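Local coordinates for protein DNA polymerase sliding clamp 2 (Thermococcus kodakarensis, PDB 3LX2) that probably serves as a ring-shaped homotrimeric sliding platform around DNA, tethering the replicative polymerase and other proteins to the template during high-speed replication, at residues P129-L137 / G185-A196; L141-K149 / V202-R210. One frame throughout, in Å; residues are numbered along the deposited sequence.

Contact 1 of 2, residues P129-L137 / G185-A196; sequences PWTVKAVVL and GLLDLEHKMTKA
The imidazole of His191 is packed on both faces: Val132 CG2 stands over its centre, 4.0 Å from the ring centroid and 13° off the normal, while Met193 O and Thr194 N lie across the opposite face toward the rim. At the ring edge, in plane, comes Ala196 N, and NE2 makes a weak hydrogen bond to Ala159 O. With Val132 CG1 anti to the backbone N (chi1 -179°), the other branch, CG2, is left to fill the angle between the ring and Ala196 CB, 3.6 Å from the latter. Strands 132-137 and 186-191 run antiparallel here, at the end of the long sheet of the PCNA fold; 132-137 is hydrogen-bonded to 217-222 along its other edge. Lys133 and Glu190 form a hydrogen-bonded pair, Glu190 N reaching Lys133 O at 2.9 Å. Further along, Val135 is opposed by two residues, Leu187 and Asp188, in a classic beta bulge: Val135 O takes Leu187 N at 2.8 Å and Asp188 N only weakly. Val135 CG2 lies 3.8 Å from Asp188 CB. On the buried face, Leu189 CD1 meets Ala134 CB at 4.0 Å, and Leu186 CD1 reaches Val136 CG1 at the same separation.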
loop_
_atom_site.group_PDB
_atom_site.type_symbol
_atom_site.label_atom_id
_atom_site.label_comp_id
_atom_site.label_asym_id
_atom_site.label_seq_id
_atom_site.Cartn_x
_atom_site.Cartn_y
_atom_site.Cartn_z
ATOM N N PRO A 129 5.393 42.310 -8.530
ATOM C CA PRO A 129 4.300 43.051 -7.934
ATOM C C PRO A 129 3.211 42.131 -7.418
ATOM O O PRO A 129 2.128 42.082 -7.994
ATOM C CB PRO A 129 3.772 43.892 -9.110
ATOM C CG PRO A 129 4.138 43.135 -10.313
ATOM C CD PRO A 129 5.486 42.559 -9.984
ATOM N N TRP A 130 3.482 41.412 -6.343
ATOM C CA TRP A 130 2.467 40.550 -5.762
ATOM C C TRP A 130 1.450 41.403 -5.048
ATOM O O TRP A 130 1.796 42.235 -4.228
ATOM C CB TRP A 130 3.061 39.534 -4.775
ATOM C CG TRP A 130 3.877 38.428 -5.395
ATOM C CD1 TRP A 130 3.489 37.546 -6.379
ATOM C CD2 TRP A 130 5.216 38.078 -5.057
ATOM N NE1 TRP A 130 4.515 36.676 -6.673
ATOM C CE2 TRP A 130 5.588 36.984 -5.881
ATOM C CE3 TRP A 130 6.142 38.577 -4.139
ATOM C CZ2 TRP A 130 6.841 36.386 -5.805
ATOM C CZ3 TRP A 130 7.386 37.975 -4.060
ATOM C CH2 TRP A 130 7.723 36.891 -4.890
ATOM N N THR A 131 0.186 41.197 -5.359
ATOM C CA THR A 131 -0.877 41.907 -4.660
ATOM C C THR A 131 -1.459 41.088 -3.514
ATOM O O THR A 131 -1.864 41.654 -2.506
ATOM C CB THR A 131 -1.965 42.491 -5.649
ATOM O OG1 THR A 131 -2.572 41.453 -6.438
ATOM C CG2 THR A 131 -1.294 43.504 -6.611
ATOM N N VAL A 132 -1.482 39.762 -3.623
ATOM C CA VAL A 132 -1.975 38.943 -2.504
ATOM C C VAL A 132 -0.833 38.309 -1.726
ATOM O O VAL A 132 0.227 38.052 -2.291
ATOM C CB VAL A 132 -2.922 37.813 -2.989
ATOM C CG1 VAL A 132 -3.438 36.989 -1.821
ATOM C CG2 VAL A 132 -4.089 38.390 -3.756
ATOM N N LYS A 133 -1.051 38.037 -0.449
ATOM C CA LYS A 133 -0.150 37.194 0.317
ATOM C C LYS A 133 -0.956 36.495 1.379
ATOM O O LYS A 133 -1.742 37.142 2.074
ATOM C CB LYS A 133 0.997 37.962 0.986
ATOM C CG LYS A 133 1.544 37.170 2.186
ATOM C CD LYS A 133 2.678 37.818 2.958
ATOM C CE LYS A 133 3.560 36.742 3.650
ATOM N NZ LYS A 133 4.430 37.307 4.740
ATOM N N ALA A 134 -0.733 35.187 1.546
ATOM C CA ALA A 134 -1.488 34.440 2.515
ATOM C C ALA A 134 -0.599 33.447 3.188
ATOM O O ALA A 134 0.473 33.185 2.692
ATOM C CB ALA A 134 -2.643 33.761 1.861
ATOM N N VAL A 135 -1.020 32.930 4.336
ATOM C CA VAL A 135 -0.353 31.793 4.958
ATOM C C VAL A 135 -1.456 30.779 5.133
ATOM O O VAL A 135 -2.511 31.087 5.699
ATOM C CB VAL A 135 0.265 32.088 6.373
ATOM C CG1 VAL A 135 1.169 30.932 6.810
ATOM C CG2 VAL A 135 1.066 33.396 6.381
ATOM N N VAL A 136 -1.218 29.564 4.664
ATOM C CA VAL A 136 -2.253 28.570 4.663
ATOM C C VAL A 136 -1.591 27.344 5.153
ATOM O O VAL A 136 -0.358 27.291 5.150
ATOM C CB VAL A 136 -2.737 28.275 3.234
ATOM C CG1 VAL A 136 -3.257 29.500 2.583
ATOM C CG2 VAL A 136 -1.557 27.708 2.415
ATOM N N LEU A 137 -2.385 26.362 5.543
ATOM C CA LEU A 137 -1.882 25.059 5.947
ATOM C C LEU A 137 -1.730 24.170 4.729
ATOM O O LEU A 137 -2.568 24.208 3.823
ATOM C CB LEU A 137 -2.843 24.398 6.929
ATOM C CG LEU A 137 -2.953 24.812 8.413
ATOM C CD1 LEU A 137 -3.951 23.928 9.069
ATOM C CD2 LEU A 137 -1.586 24.658 9.131
ATOM N N GLY A 185 -7.220 26.194 8.217
ATOM C CA GLY A 185 -6.268 26.233 7.096
ATOM C C GLY A 185 -5.773 27.607 6.665
ATOM O O GLY A 185 -4.733 27.703 6.006
ATOM N N LEU A 186 -6.504 28.672 6.994
ATOM C CA LEU A 186 -6.015 30.010 6.654
ATOM C C LEU A 186 -5.428 30.645 7.924
ATOM O O LEU A 186 -6.091 30.714 8.954
ATOM C CB LEU A 186 -7.129 30.860 6.069
ATOM C CG LEU A 186 -6.768 32.196 5.403
ATOM C CD1 LEU A 186 -5.905 32.050 4.161
ATOM C CD2 LEU A 186 -8.022 32.977 5.044
ATOM N N LEU A 187 -4.168 31.045 7.898
ATOM C CA LEU A 187 -3.641 31.675 9.113
ATOM C C LEU A 187 -3.595 33.194 8.954
ATOM O O LEU A 187 -3.653 33.922 9.947
ATOM C CB LEU A 187 -2.281 31.150 9.498
ATOM C CG LEU A 187 -2.051 29.679 9.822
ATOM C CD1 LEU A 187 -0.591 29.503 10.230
ATOM C CD2 LEU A 187 -2.956 29.190 10.941
ATOM N N ASP A 188 -3.548 33.661 7.708
ATOM C CA ASP A 188 -3.275 35.064 7.460
ATOM C C ASP A 188 -3.578 35.427 6.022
ATOM O O ASP A 188 -3.329 34.639 5.119
ATOM C CB ASP A 188 -1.800 35.366 7.784
ATOM C CG ASP A 188 -1.413 36.806 7.468
ATOM O OD1 ASP A 188 -2.183 37.729 7.815
ATOM O OD2 ASP A 188 -0.343 37.018 6.852
ATOM N N LEU A 189 -4.093 36.631 5.811
ATOM C CA LEU A 189 -4.480 37.034 4.477
ATOM C C LEU A 189 -4.423 38.534 4.249
ATOM O O LEU A 189 -5.159 39.307 4.858
ATOM C CB LEU A 189 -5.860 36.480 4.127
ATOM C CG LEU A 189 -6.434 36.969 2.809
ATOM C CD1 LEU A 189 -5.541 36.530 1.641
ATOM C CD2 LEU A 189 -7.837 36.433 2.694
ATOM N N GLU A 190 -3.567 38.940 3.339
ATOM C CA GLU A 190 -3.334 40.334 3.135
ATOM C C GLU A 190 -3.492 40.594 1.639
ATOM O O GLU A 190 -2.882 39.912 0.823
ATOM C CB GLU A 190 -1.941 40.704 3.658
ATOM C CG GLU A 190 -1.827 42.085 4.273
ATOM C CD GLU A 190 -2.836 42.328 5.418
ATOM O OE1 GLU A 190 -2.767 41.634 6.459
ATOM O OE2 GLU A 190 -3.701 43.224 5.268
ATOM N N HIS A 191 -4.384 41.526 1.302
ATOM C CA HIS A 191 -4.599 41.991 -0.059
ATOM C C HIS A 191 -4.173 43.446 -0.138
ATOM O O HIS A 191 -4.659 44.278 0.639
ATOM C CB HIS A 191 -6.080 41.906 -0.440
ATOM C CG HIS A 191 -6.318 41.694 -1.908
ATOM N ND1 HIS A 191 -5.633 42.384 -2.891
ATOM C CD2 HIS A 191 -7.170 40.865 -2.558
ATOM C CE1 HIS A 191 -6.046 41.979 -4.081
ATOM N NE2 HIS A 191 -6.983 41.064 -3.905
ATOM N N LYS A 192 -3.252 43.743 -1.057
ATOM C CA LYS A 192 -2.901 45.128 -1.414
ATOM C C LYS A 192 -3.722 45.576 -2.617
ATOM O O LYS A 192 -3.173 45.994 -3.643
ATOM C CB LYS A 192 -1.401 45.279 -1.693
ATOM C CG LYS A 192 -0.663 46.226 -0.747
ATOM C CD LYS A 192 0.779 46.409 -1.180
ATOM C CE LYS A 192 1.604 45.176 -0.850
ATOM N NZ LYS A 192 2.895 45.203 -1.606
ATOM N N MET A 193 -5.041 45.464 -2.464
ATOM C CA MET A 193 -6.048 45.883 -3.443
ATOM C C MET A 193 -7.315 45.075 -3.170
ATOM O O MET A 193 -7.656 44.826 -2.005
ATOM C CB MET A 193 -5.578 45.703 -4.893
ATOM C CG MET A 193 -6.378 46.487 -5.931
ATOM S SD MET A 193 -6.029 45.830 -7.590
ATOM C CE MET A 193 -7.397 46.505 -8.571
ATOM N N THR A 194 -7.984 44.639 -4.238
ATOM C CA THR A 194 -9.331 44.102 -4.124
ATOM C C THR A 194 -9.749 43.053 -5.184
ATOM O O THR A 194 -10.610 42.217 -4.907
ATOM C CB THR A 194 -10.358 45.279 -3.948
ATOM O OG1 THR A 194 -10.901 45.234 -2.619
ATOM C CG2 THR A 194 -11.503 45.266 -5.008
ATOM N N LYS A 195 -9.152 43.075 -6.375
ATOM C CA LYS A 195 -9.443 42.030 -7.367
ATOM C C LYS A 195 -8.140 41.361 -7.773
ATOM O O LYS A 195 -7.233 42.053 -8.247
ATOM C CB LYS A 195 -10.137 42.599 -8.619
ATOM C CG LYS A 195 -11.158 43.747 -8.393
ATOM C CD LYS A 195 -12.076 43.969 -9.599
ATOM C CE LYS A 195 -13.240 42.961 -9.621
ATOM N NZ LYS A 195 -14.044 43.019 -10.887
ATOM N N ALA A 196 -8.044 40.034 -7.603
ATOM C CA ALA A 196 -6.786 39.294 -7.921
ATOM C C ALA A 196 -6.962 37.851 -8.441
ATOM O O ALA A 196 -7.457 36.992 -7.721
ATOM C CB ALA A 196 -5.845 39.318 -6.724
#

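Contact 2 of 2, residues L141-K149 / V202-R210; sequences LKRAVKAAK and VAYLEDILR
Glu206 lies between two basic side chains, one from each segment: its OE1 forms a salt bridge 3.0 Å from Lys149 NZ, while its OE2 pairs at 3.6 Å with Arg210 NH2. Arg210 NH1 in turn donates to Asp207 OD1 at 2.7 Å; this oxygen meets the guanidinium edge, 5° out of its plane, and the pair to Glu206 OE2 is the longer of the two salt bridges of Arg210. Glu206 reaches across because CG is anti to the backbone N (chi1 154°) and the chain continues extended; Lys149 meets it at about a right angle after bending along its length. The basic neighbours probably favour the ionised forms of Glu206 and Asp207.

Beneath the charges the interface is apolar. Val145 is a knob set among Val202, Leu205, Glu206 and Leu209, its CG2 lying 3.8 Å from Leu209 CD1 and its CG1 turned to the CB of Glu206. At one end Leu209 CD1 also touches Leu141 CB, at 3.7 Å; at the other, the two branches of Val202 divide their contacts, CG1 meeting Lys149 CB at 3.5 Å and CG2 meeting Ala148 CB. The Lys142 chain runs antiparallel alongside that of Leu209, its CD 3.4 Å from Leu209 O, and delivers NZ to a hydrogen bond with Leu212 O.

The helices run roughly antiparallel (147°), with segment axes 9.6 Å apart. This is the helix pair of one PCNA domain, of the kind that lines the DNA channel. On helix 138-151, Arg143 forms a salt bridge with Asp87 of a neighbouring subunit. Ile155 of strand 154-159 packs against Ala148, Val202 and Leu205, Phe166 of strand 164-169 against Leu141 and Ala144, and strand 238-244 against Leu205 and Ile208.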
loop_
_atom_site.group_PDB
_atom_site.type_symbol
_atom_site.label_atom_id
_atom_site.label_comp_id
_atom_site.label_asym_id
_atom_site.label_seq_id
_atom_site.Cartn_x
_atom_site.Cartn_y
_atom_site.Cartn_z
ATOM N N LEU A 141 -4.199 23.597 1.074
ATOM C CA LEU A 141 -3.764 23.620 -0.318
ATOM C C LEU A 141 -3.892 22.260 -0.947
ATOM O O LEU A 141 -4.455 22.148 -2.015
ATOM C CB LEU A 141 -2.340 24.079 -0.486
ATOM C CG LEU A 141 -2.137 25.577 -0.338
ATOM C CD1 LEU A 141 -0.852 25.982 -1.041
ATOM C CD2 LEU A 141 -3.323 26.383 -0.880
ATOM N N LYS A 142 -3.377 21.222 -0.305
ATOM C CA LYS A 142 -3.355 19.919 -0.984
ATOM C C LYS A 142 -4.779 19.503 -1.280
ATOM O O LYS A 142 -5.018 18.759 -2.199
ATOM C CB LYS A 142 -2.688 18.843 -0.153
ATOM C CG LYS A 142 -1.173 18.943 -0.183
ATOM C CD LYS A 142 -0.505 17.690 0.349
ATOM C CE LYS A 142 -0.317 17.711 1.827
ATOM N NZ LYS A 142 0.581 16.594 2.279
ATOM N N ARG A 143 -5.718 20.016 -0.499
ATOM C CA ARG A 143 -7.106 19.714 -0.713
ATOM C C ARG A 143 -7.454 20.421 -2.001
ATOM O O ARG A 143 -7.749 19.781 -3.004
ATOM C CB ARG A 143 -7.972 20.215 0.476
ATOM C CG ARG A 143 -9.401 20.802 0.140
ATOM C CD ARG A 143 -10.458 19.823 -0.500
ATOM N NE ARG A 143 -10.557 18.491 0.147
ATOM C CZ ARG A 143 -11.467 18.117 1.057
ATOM N NH1 ARG A 143 -12.421 18.950 1.502
ATOM N NH2 ARG A 143 -11.420 16.881 1.532
ATOM N N ALA A 144 -7.411 21.744 -1.960
ATOM C CA ALA A 144 -7.743 22.571 -3.084
ATOM C C ALA A 144 -7.162 21.978 -4.367
ATOM O O ALA A 144 -7.885 21.667 -5.337
ATOM C CB ALA A 144 -7.208 23.927 -2.872
ATOM N N VAL A 145 -5.853 21.804 -4.369
ATOM C CA VAL A 145 -5.185 21.409 -5.568
ATOM C C VAL A 145 -5.780 20.078 -6.035
ATOM O O VAL A 145 -6.122 19.946 -7.192
ATOM C CB VAL A 145 -3.682 21.351 -5.361
ATOM C CG1 VAL A 145 -3.032 20.654 -6.488
ATOM C CG2 VAL A 145 -3.143 22.761 -5.204
ATOM N N LYS A 146 -5.933 19.120 -5.129
ATOM C CA LYS A 146 -6.381 17.780 -5.517
ATOM C C LYS A 146 -7.854 17.767 -6.022
ATOM O O LYS A 146 -8.252 16.921 -6.809
ATOM C CB LYS A 146 -6.253 16.884 -4.329
ATOM C CG LYS A 146 -5.726 15.550 -4.638
ATOM C CD LYS A 146 -5.269 14.869 -3.362
ATOM C CE LYS A 146 -3.806 15.284 -3.030
ATOM N NZ LYS A 146 -3.129 14.334 -2.087
ATOM N N ALA A 147 -8.639 18.744 -5.582
ATOM C CA ALA A 147 -9.990 18.898 -6.046
ATOM C C ALA A 147 -9.984 19.534 -7.447
ATOM O O ALA A 147 -10.808 19.202 -8.303
ATOM C CB ALA A 147 -10.783 19.728 -5.054
ATOM N N ALA A 148 -9.047 20.439 -7.678
ATOM C CA ALA A 148 -8.914 21.015 -9.015
ATOM C C ALA A 148 -8.618 19.878 -10.010
ATOM O O ALA A 148 -9.403 19.669 -10.938
ATOM C CB ALA A 148 -7.849 22.109 -9.065
ATOM N N LYS A 149 -7.550 19.108 -9.759
ATOM C CA LYS A 149 -7.125 18.059 -10.676
ATOM C C LYS A 149 -8.275 17.249 -11.261
ATOM O O LYS A 149 -8.202 16.838 -12.414
ATOM C CB LYS A 149 -6.088 17.095 -10.049
ATOM C CG LYS A 149 -5.743 15.887 -10.944
ATOM C CD LYS A 149 -4.259 15.495 -10.985
ATOM C CE LYS A 149 -3.880 14.661 -9.738
ATOM N NZ LYS A 149 -3.018 13.529 -10.102
ATOM N N VAL A 202 -2.072 22.644 -12.206
ATOM C CA VAL A 202 -2.295 21.706 -11.123
ATOM C C VAL A 202 -1.145 20.725 -10.856
ATOM O O VAL A 202 -0.768 20.454 -9.675
ATOM C CB VAL A 202 -3.615 20.965 -11.372
ATOM C CG1 VAL A 202 -3.747 19.718 -10.518
ATOM C CG2 VAL A 202 -4.752 21.924 -11.091
ATOM N N ALA A 203 -0.594 20.188 -11.935
ATOM C CA ALA A 203 0.363 19.098 -11.843
ATOM C C ALA A 203 1.535 19.646 -11.102
ATOM O O ALA A 203 2.011 19.070 -10.122
ATOM C CB ALA A 203 0.798 18.670 -13.231
ATOM N N TYR A 204 2.008 20.780 -11.570
ATOM C CA TYR A 204 3.106 21.475 -10.906
ATOM C C TYR A 204 2.934 21.673 -9.354
ATOM O O TYR A 204 3.817 21.287 -8.577
ATOM C CB TYR A 204 3.449 22.762 -11.688
ATOM C CG TYR A 204 3.965 22.491 -13.128
ATOM C CD1 TYR A 204 5.316 22.215 -13.365
ATOM C CD2 TYR A 204 3.104 22.501 -14.236
ATOM C CE1 TYR A 204 5.802 21.954 -14.669
ATOM C CE2 TYR A 204 3.579 22.227 -15.560
ATOM C CZ TYR A 204 4.927 21.962 -15.761
ATOM O OH TYR A 204 5.441 21.705 -17.033
ATOM N N LEU A 205 1.780 22.178 -8.906
ATOM C CA LEU A 205 1.554 22.494 -7.490
ATOM C C LEU A 205 1.499 21.258 -6.590
ATOM O O LEU A 205 1.995 21.244 -5.429
ATOM C CB LEU A 205 0.279 23.332 -7.319
ATOM C CG LEU A 205 0.071 24.620 -8.165
ATOM C CD1 LEU A 205 -0.948 25.484 -7.547
ATOM C CD2 LEU A 205 1.318 25.456 -8.372
ATOM N N GLU A 206 0.882 20.215 -7.127
ATOM C CA GLU A 206 0.671 18.974 -6.441
ATOM C C GLU A 206 2.022 18.302 -6.177
ATOM O O GLU A 206 2.202 17.639 -5.162
ATOM C CB GLU A 206 -0.241 18.090 -7.301
ATOM C CG GLU A 206 -0.085 16.573 -7.073
ATOM C CD GLU A 206 -1.183 15.744 -7.765
ATOM O OE1 GLU A 206 -1.183 15.684 -9.041
ATOM O OE2 GLU A 206 -2.028 15.175 -6.999
ATOM N N ASP A 207 2.941 18.431 -7.116
ATOM C CA ASP A 207 4.292 17.902 -6.936
ATOM C C ASP A 207 5.120 18.722 -5.935
ATOM O O ASP A 207 5.960 18.172 -5.216
ATOM C CB ASP A 207 5.036 17.799 -8.274
ATOM C CG ASP A 207 4.682 16.537 -9.066
ATOM O OD1 ASP A 207 4.129 15.566 -8.499
ATOM O OD2 ASP A 207 4.997 16.500 -10.274
ATOM N N ILE A 208 4.856 20.018 -5.859
ATOM C CA ILE A 208 5.514 20.886 -4.896
ATOM C C ILE A 208 5.074 20.522 -3.466
ATOM O O ILE A 208 5.917 20.399 -2.608
ATOM C CB ILE A 208 5.232 22.393 -5.202
ATOM C CG1 ILE A 208 5.835 22.800 -6.552
ATOM C CG2 ILE A 208 5.670 23.318 -4.026
ATOM C CD1 ILE A 208 5.567 24.268 -7.002
ATOM N N LEU A 209 3.764 20.358 -3.245
ATOM C CA LEU A 209 3.114 20.179 -1.922
ATOM C C LEU A 209 3.123 18.753 -1.374
ATOM O O LEU A 209 2.746 18.529 -0.238
ATOM C CB LEU A 209 1.640 20.652 -1.983
ATOM C CG LEU A 209 1.336 22.116 -2.423
ATOM C CD1 LEU A 209 -0.152 22.361 -2.849
ATOM C CD2 LEU A 209 1.829 23.196 -1.392
ATOM N N ARG A 210 3.541 17.776 -2.161
ATOM C CA ARG A 210 3.424 16.378 -1.695
ATOM C C ARG A 210 4.305 15.976 -0.520
ATOM O O ARG A 210 3.854 15.237 0.325
ATOM C CB ARG A 210 3.587 15.396 -2.832
ATOM C CG ARG A 210 3.298 13.944 -2.461
ATOM C CD ARG A 210 3.473 13.016 -3.710
ATOM N NE ARG A 210 2.312 13.091 -4.598
ATOM C CZ ARG A 210 2.303 13.629 -5.817
ATOM N NH1 ARG A 210 3.403 14.169 -6.348
ATOM N NH2 ARG A 210 1.173 13.606 -6.522
#

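Contacts 1 and 2 belong to the same C-terminal PCNA domain, and their centres are about 18 Å apart. Strand 132-137 leads directly into helix 138-151, with Leu137 at the N-cap position, so the first partners of both contacts are consecutive in the chain; the second partners are likewise joined, through strand 196-201 into helix 202-209. The two contacts meet where Val136 CG2 packs 3.5 Å from Leu141 CG, linking strand 132-137, next to the outermost strand, to the helix layer. Contact 2 lies nearer the chain centre (about 13 Å, against about 20 Å for the centre of contact 1), and a bound sulfate, probably from the crystallisation liquor, sits about 5 Å from the Lys142 side chain.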